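Local coordinates for protein phosphoribosylformylglycinamidine cyclo-ligase (Thermus thermophilus HB8, PDB 5AVM) that probably closes the imidazole ring of 5-aminoimidazole ribonucleotide in purine biosynthesis, using ATP to cyclise formylglycinamidine ribonucleotide, at residues D90-G95 with L230-G235; A176-P181 with E311-V316; S191-V196 with P277-L282. All coordinates share one frame; numbering follows the deposited sequence.

Interaction 1: D90-G95 with L230-G235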
# COMPACT_ATOMS: atom_id res chain seq x y z
N ASP B 90 -9.96 9.10 5.82
CA ASP B 90 -8.82 9.92 5.38
C ASP B 90 -9.15 10.61 4.06
O ASP B 90 -8.59 11.67 3.74
CB ASP B 90 -7.57 9.05 5.22
CG ASP B 90 -6.71 9.03 6.47
OD1 ASP B 90 -7.19 9.49 7.53
OD2 ASP B 90 -5.55 8.56 6.39
N LEU B 91 -10.07 10.01 3.30
CA LEU B 91 -10.50 10.55 2.02
C LEU B 91 -11.61 11.58 2.25
O LEU B 91 -11.62 12.63 1.61
CB LEU B 91 -10.99 9.41 1.11
CG LEU B 91 -10.31 9.29 -0.26
CD1 LEU B 91 -8.83 8.99 -0.10
CD2 LEU B 91 -10.97 8.18 -1.05
N LEU B 92 -12.53 11.29 3.17
CA LEU B 92 -13.62 12.21 3.48
C LEU B 92 -13.07 13.54 3.99
O LEU B 92 -13.73 14.57 3.87
CB LEU B 92 -14.56 11.62 4.52
CG LEU B 92 -15.47 10.48 4.04
CD1 LEU B 92 -16.22 9.90 5.23
CD2 LEU B 92 -16.44 11.00 2.98
N ALA B 93 -11.87 13.50 4.57
CA ALA B 93 -11.23 14.71 5.08
C ALA B 93 -10.81 15.60 3.92
O ALA B 93 -10.70 16.82 4.07
CB ALA B 93 -10.01 14.33 5.90
N GLN B 94 -10.58 15.00 2.76
CA GLN B 94 -10.20 15.73 1.56
C GLN B 94 -11.43 16.29 0.84
O GLN B 94 -11.34 17.24 0.07
CB GLN B 94 -9.42 14.81 0.61
CG GLN B 94 -8.14 14.23 1.20
CD GLN B 94 -7.36 13.39 0.20
OE1 GLN B 94 -7.11 13.82 -0.92
NE2 GLN B 94 -6.97 12.19 0.61
N GLY B 95 -12.58 15.66 1.08
CA GLY B 95 -13.83 16.06 0.47
C GLY B 95 -14.25 15.08 -0.61
O GLY B 95 -15.16 15.36 -1.39
N LEU B 230 -24.97 13.04 3.88
CA LEU B 230 -26.14 13.75 4.37
C LEU B 230 -25.91 15.25 4.29
O LEU B 230 -26.83 16.02 4.01
CB LEU B 230 -26.44 13.37 5.82
CG LEU B 230 -26.78 11.91 6.09
CD1 LEU B 230 -26.99 11.72 7.58
CD2 LEU B 230 -28.02 11.51 5.30
N LEU B 231 -24.67 15.67 4.56
CA LEU B 231 -24.33 17.08 4.51
C LEU B 231 -24.14 17.55 3.07
O LEU B 231 -24.46 18.68 2.73
CB LEU B 231 -23.06 17.33 5.31
CG LEU B 231 -23.16 17.04 6.80
CD1 LEU B 231 -21.78 17.12 7.42
CD2 LEU B 231 -24.11 18.03 7.46
N TRP B 232 -23.60 16.68 2.23
CA TRP B 232 -23.39 17.04 0.84
C TRP B 232 -24.75 17.21 0.15
O TRP B 232 -24.99 18.21 -0.53
CB TRP B 232 -22.57 15.96 0.11
CG TRP B 232 -21.12 15.92 0.53
CD1 TRP B 232 -20.35 16.98 0.95
CD2 TRP B 232 -20.25 14.78 0.51
NE1 TRP B 232 -19.06 16.56 1.18
CE2 TRP B 232 -18.97 15.22 0.92
CE3 TRP B 232 -20.43 13.43 0.18
CZ2 TRP B 232 -17.88 14.36 1.02
CZ3 TRP B 232 -19.33 12.57 0.27
CH2 TRP B 232 -18.07 13.04 0.69
N GLU B 233 -25.63 16.24 0.34
CA GLU B 233 -26.95 16.29 -0.28
C GLU B 233 -27.73 17.49 0.21
O GLU B 233 -28.67 17.93 -0.45
CB GLU B 233 -27.72 15.01 0.01
CG GLU B 233 -27.05 13.78 -0.58
CD GLU B 233 -28.00 12.59 -0.69
OE1 GLU B 233 -29.06 12.74 -1.34
OE2 GLU B 233 -27.67 11.51 -0.14
N ALA B 234 -27.34 18.03 1.36
CA ALA B 234 -28.01 19.18 1.95
C ALA B 234 -27.30 20.50 1.65
O ALA B 234 -27.74 21.57 2.07
CB ALA B 234 -28.16 18.99 3.46
N GLY B 235 -26.19 20.42 0.92
CA GLY B 235 -25.44 21.62 0.56
C GLY B 235 -24.80 22.38 1.71
O GLY B 235 -24.61 23.60 1.62
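Trp232 reaches from helix 225-233 to the end of helix 79-92 and meets Leu92 and Gly95 there. The apolar part of the contact is one methyl against the indole. Leu92 CD2 lies 3.5 Å from Trp232 CH2 and approaches the indole at a slant. Trp232 CG stands anti to its carbonyl carbon (chi1 -71°), and this carries the benzo end of the ring across the gap. The same Leu92 side chain also packs on Leu225 and Phe228 of helix 225-233 and on Tyr224.

The second part is a van der Waals approach to the backbone. Trp232 CZ2 comes within 3.8 Å of Gly95 O. Gly95 has positive phi and is the C-prime residue of a Schellman motif that closes helix 79-92. Its weak bond from Gly95 N to Leu92 O measures 3.2 Å. The turn thus brings a backbone carbonyl beside the indole.

No hydrogen bond crosses between the segments, and the two backbones stay well apart, with Gly95 CA 9.6 Å from Trp232 CA. Between these two segments the contact is van der Waals alone, with the indole bridging the gap from the C-terminal family region to the N-terminal one.

Interaction 2: A176-P181 with E311-V316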
# COMPACT_ATOMS: atom_id res chain seq x y z
N ALA B 176 -16.72 26.95 13.38
CA ALA B 176 -17.10 26.09 14.49
C ALA B 176 -16.40 24.74 14.31
O ALA B 176 -16.15 24.29 13.18
CB ALA B 176 -18.62 25.90 14.49
N LEU B 177 -16.07 24.09 15.42
CA LEU B 177 -15.43 22.79 15.36
C LEU B 177 -16.51 21.77 15.69
O LEU B 177 -16.99 21.69 16.82
CB LEU B 177 -14.28 22.69 16.38
CG LEU B 177 -13.19 23.76 16.33
CD1 LEU B 177 -12.09 23.39 17.29
CD2 LEU B 177 -12.63 23.89 14.93
N LEU B 178 -16.91 20.99 14.69
CA LEU B 178 -17.94 19.98 14.86
C LEU B 178 -17.28 18.60 14.83
O LEU B 178 -16.68 18.21 13.83
CB LEU B 178 -18.97 20.11 13.74
CG LEU B 178 -20.35 19.46 13.85
CD1 LEU B 178 -21.22 20.04 12.75
CD2 LEU B 178 -20.28 17.94 13.73
N ALA B 179 -17.37 17.88 15.93
CA ALA B 179 -16.77 16.57 16.02
C ALA B 179 -17.81 15.48 15.83
O ALA B 179 -18.93 15.60 16.31
CB ALA B 179 -16.08 16.39 17.35
N LEU B 180 -17.43 14.44 15.11
CA LEU B 180 -18.30 13.29 14.88
C LEU B 180 -17.71 12.26 15.83
O LEU B 180 -16.49 12.05 15.85
CB LEU B 180 -18.21 12.82 13.43
CG LEU B 180 -18.61 13.88 12.40
CD1 LEU B 180 -18.64 13.24 11.02
CD2 LEU B 180 -19.98 14.47 12.76
N PRO B 181 -18.56 11.61 16.64
CA PRO B 181 -18.17 10.60 17.63
C PRO B 181 -17.44 9.35 17.16
O PRO B 181 -17.87 8.66 16.24
CB PRO B 181 -19.50 10.27 18.31
CG PRO B 181 -20.48 10.40 17.19
CD PRO B 181 -20.03 11.69 16.53
N GLU B 311 -27.07 23.64 10.91
CA GLU B 311 -27.80 22.89 9.89
C GLU B 311 -27.35 21.43 9.85
O GLU B 311 -28.12 20.53 9.52
CB GLU B 311 -27.59 23.55 8.52
CG GLU B 311 -28.10 22.75 7.32
CD GLU B 311 -27.82 23.43 5.97
OE1 GLU B 311 -26.71 23.99 5.79
OE2 GLU B 311 -28.71 23.39 5.09
N ALA B 312 -26.09 21.21 10.22
CA ALA B 312 -25.51 19.88 10.23
C ALA B 312 -25.97 19.04 11.43
O ALA B 312 -26.36 17.89 11.27
CB ALA B 312 -23.99 19.98 10.23
N LEU B 313 -25.93 19.62 12.62
CA LEU B 313 -26.36 18.89 13.81
C LEU B 313 -27.81 18.43 13.74
O LEU B 313 -28.26 17.63 14.56
CB LEU B 313 -26.13 19.75 15.05
CG LEU B 313 -24.65 20.06 15.27
CD1 LEU B 313 -24.49 20.89 16.52
CD2 LEU B 313 -23.87 18.76 15.38
N LYS B 314 -28.54 18.92 12.74
CA LYS B 314 -29.94 18.55 12.55
C LYS B 314 -30.00 17.36 11.59
O LYS B 314 -31.03 16.69 11.47
CB LYS B 314 -30.71 19.72 11.95
CG LYS B 314 -30.51 21.04 12.67
CD LYS B 314 -31.14 22.19 11.88
CE LYS B 314 -30.81 23.55 12.50
NZ LYS B 314 -31.28 24.69 11.66
N LEU B 315 -28.89 17.12 10.90
CA LEU B 315 -28.78 16.04 9.92
C LEU B 315 -27.87 14.93 10.43
O LEU B 315 -28.02 13.76 10.08
CB LEU B 315 -28.20 16.58 8.61
CG LEU B 315 -28.81 17.85 8.01
CD1 LEU B 315 -27.94 18.36 6.87
CD2 LEU B 315 -30.22 17.55 7.54
N VAL B 316 -26.90 15.30 11.27
CA VAL B 316 -25.96 14.33 11.77
C VAL B 316 -25.70 14.39 13.28
O VAL B 316 -25.92 15.41 13.94
CB VAL B 316 -24.62 14.46 11.01
CG1 VAL B 316 -24.11 15.89 11.10
CG2 VAL B 316 -23.59 13.54 11.61
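Leu178 points from strand 176-181 at the end of helix 306-313 and touches both Ala312 and Leu313. It has the largest share of the contact. Leu178 CD1 sits 3.7 Å from Ala312 CB, so a branched side chain of the strand meets the short methyl of the helix. Leu313 CD2 lies against the same leucine, 3.9 Å from Leu178 CG. The two leucines slide past each other in opposite directions. In Leu178 the CG carbon is trans to the backbone N (chi1 -163°), which brings CD1 against Ala312 and Leu313. With an alanine here, CG and both methyls are gone, and Ala312 CB and Leu313 CD2 would probably lose their apolar partner on the strand.

Val316 makes the second junction, just past the helix. Its CG2 methyl lies 3.9 Å from Leu180 CD2, and the two side chains cross at about a right angle. Val316 lies across from Leu180, two residues along the strand from Leu178. In the backbone before it, Ala312 O accepts bonds from both Leu315 N and Val316 N.

Helix 225-233 closes in from another direction. Leu231 touches Ala312, and Glu227 touches both Leu180 and Val316. The strand itself is held by backbone bonds to strands 298-304 and 319-326 on its two sides.

No hydrogen bond joins the two segments; the interface is aliphatic and buried. Alternate residues of the strand serve it: Leu178 meets the helix end and Leu180 the loop after it, while Ala179 points away. This is the packing of a helix layer on one face of a mixed beta sheet, here in the C-terminal region of an AIR synthase family protein.

Interaction 3: S191-V196 with P277-L282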
# COMPACT_ATOMS: atom_id res chain seq x y z
N SER B 191 -0.70 0.28 20.75
CA SER B 191 0.56 -0.22 21.29
C SER B 191 0.53 0.11 22.79
O SER B 191 0.96 -0.69 23.64
CB SER B 191 1.75 0.47 20.63
OG SER B 191 2.95 0.02 21.24
N LEU B 192 0.04 1.31 23.10
CA LEU B 192 -0.09 1.75 24.47
C LEU B 192 -1.12 0.83 25.10
O LEU B 192 -0.91 0.30 26.20
CB LEU B 192 -0.56 3.22 24.52
CG LEU B 192 -0.71 3.92 25.88
CD1 LEU B 192 0.39 3.48 26.84
CD2 LEU B 192 -0.66 5.42 25.68
N ILE B 193 -2.21 0.61 24.38
CA ILE B 193 -3.31 -0.26 24.83
C ILE B 193 -2.86 -1.68 25.17
O ILE B 193 -3.18 -2.18 26.25
CB ILE B 193 -4.42 -0.33 23.75
CG1 ILE B 193 -5.20 0.99 23.73
CG2 ILE B 193 -5.34 -1.50 24.02
CD1 ILE B 193 -6.14 1.12 22.54
N ARG B 194 -2.14 -2.34 24.26
CA ARG B 194 -1.70 -3.70 24.51
C ARG B 194 -0.82 -3.81 25.75
O ARG B 194 -0.79 -4.85 26.41
CB ARG B 194 -0.98 -4.27 23.28
CG ARG B 194 -1.91 -4.53 22.09
CD ARG B 194 -1.18 -5.27 20.97
NE ARG B 194 -0.79 -6.63 21.35
CZ ARG B 194 0.44 -7.12 21.24
NH1 ARG B 194 1.41 -6.36 20.75
NH2 ARG B 194 0.70 -8.36 21.61
N LYS B 195 -0.11 -2.73 26.05
CA LYS B 195 0.75 -2.69 27.23
C LYS B 195 -0.11 -2.52 28.49
O LYS B 195 0.08 -3.22 29.48
CB LYS B 195 1.73 -1.53 27.16
CG LYS B 195 2.28 -1.11 28.52
CD LYS B 195 3.21 0.09 28.43
CE LYS B 195 3.51 0.67 29.81
NZ LYS B 195 2.30 1.26 30.46
N VAL B 196 -1.04 -1.58 28.43
CA VAL B 196 -1.93 -1.30 29.55
C VAL B 196 -2.82 -2.49 29.93
O VAL B 196 -3.00 -2.77 31.12
CB VAL B 196 -2.80 -0.05 29.26
CG1 VAL B 196 -3.93 0.06 30.27
CG2 VAL B 196 -1.95 1.20 29.32
N PRO B 277 -10.84 6.64 29.69
CA PRO B 277 -10.42 6.93 31.07
C PRO B 277 -10.11 5.66 31.84
O PRO B 277 -9.36 5.68 32.81
CB PRO B 277 -11.61 7.70 31.63
CG PRO B 277 -12.77 7.14 30.86
CD PRO B 277 -12.23 7.08 29.47
N TYR B 278 -10.70 4.55 31.40
CA TYR B 278 -10.47 3.25 32.02
C TYR B 278 -9.03 2.84 31.75
O TYR B 278 -8.29 2.49 32.66
CB TYR B 278 -11.43 2.21 31.43
CG TYR B 278 -11.21 0.84 32.00
CD1 TYR B 278 -11.43 0.58 33.35
CD2 TYR B 278 -10.71 -0.20 31.20
CE1 TYR B 278 -11.16 -0.66 33.90
CE2 TYR B 278 -10.44 -1.45 31.74
CZ TYR B 278 -10.66 -1.67 33.09
OH TYR B 278 -10.36 -2.90 33.63
N LEU B 279 -8.64 2.88 30.48
CA LEU B 279 -7.27 2.53 30.10
C LEU B 279 -6.35 3.47 30.86
O LEU B 279 -5.39 3.05 31.50
CB LEU B 279 -7.09 2.72 28.59
CG LEU B 279 -7.98 1.86 27.69
CD1 LEU B 279 -7.85 2.31 26.25
CD2 LEU B 279 -7.58 0.40 27.86
N GLN B 280 -6.65 4.76 30.77
CA GLN B 280 -5.89 5.80 31.43
C GLN B 280 -5.62 5.44 32.89
O GLN B 280 -4.47 5.43 33.34
CB GLN B 280 -6.67 7.11 31.34
CG GLN B 280 -6.15 8.27 32.16
CD GLN B 280 -6.98 9.52 31.94
OE1 GLN B 280 -8.20 9.45 31.84
NE2 GLN B 280 -6.32 10.67 31.87
N ARG B 281 -6.69 5.13 33.63
CA ARG B 281 -6.58 4.76 35.04
C ARG B 281 -5.75 3.49 35.25
O ARG B 281 -4.87 3.46 36.10
CB ARG B 281 -7.97 4.56 35.64
CG ARG B 281 -8.42 5.62 36.63
CD ARG B 281 -9.77 5.23 37.23
NE ARG B 281 -9.72 3.88 37.78
CZ ARG B 281 -10.66 2.96 37.60
NH1 ARG B 281 -11.75 3.25 36.88
NH2 ARG B 281 -10.52 1.74 38.12
N LEU B 282 -6.05 2.46 34.46
CA LEU B 282 -5.36 1.17 34.56
C LEU B 282 -3.88 1.32 34.26
O LEU B 282 -3.03 0.76 34.96
CB LEU B 282 -5.98 0.17 33.58
CG LEU B 282 -5.42 -1.26 33.57
CD1 LEU B 282 -5.76 -1.96 34.88
CD2 LEU B 282 -6.00 -2.02 32.40
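Leu279 meets the short helix 190-196 through both its side chain and its backbone. Leu279 CD1 lies 3.9 Å from Ile193 CG1, and the two side chains cross obliquely. Val196 CG1 comes beside the Leu279 carbonyl, 3.5 Å from Leu279 O. That is a van der Waals contact between a methyl and a backbone oxygen. Ile193 also packs on Leu217 of helix 213-218 and on Phe294.

One turn further on, Leu282 takes over. Leu282 CD2 is 3.6 Å from Val196 CG1 and 3.3 Å from Val196 O. The CG of Leu282 extends opposite its backbone N (chi1 -178°), and this lays the branch against the end of helix 190-196. Val196 CG1 thus sits among Leu279 O and the CB, CG and CD2 atoms of Leu282. Val196 also touches Ile285, beyond the end of helix 275-283.

The axes of segments 191-196 and 277-282 approach to 10.0 Å, at 57° to each other. The backbones come nearest at the C-terminal ends of both segments, where Val196 CA and Leu282 CA are 6.6 Å apart. Arg194 and Arg281 have partners elsewhere, in salt bridges with Glu72 and Glu208.

Between the two segments there is no hydrogen bond or salt bridge. Aliphatic carbons pack on each other and against the carbonyl oxygens of Leu279 and Val196, so the contact is van der Waals, with no directional bond.

Interactions 1 and 2 are neighbours, with centres about 12 Å apart. They touch directly: Leu231 CD2 is 3.4 Å from Ala312 CB. They share helix 225-233, which faces helix 79-92 through Trp232 and helix 306-313 through Leu231. Interaction 3 is remote, centred about 33 Å from interaction 1 and about 29 Å from interaction 2. Along the chain the segments come as 90-95, 176-181, 191-196, 230-235, 277-282 and 311-316. Strand 176-181 leads on to helix 190-196, and interaction 3 is nested within the loop closed by interaction 2. The C-terminal family region thus holds two well-separated packing sites, while interaction 1 joins it to the N-terminal region.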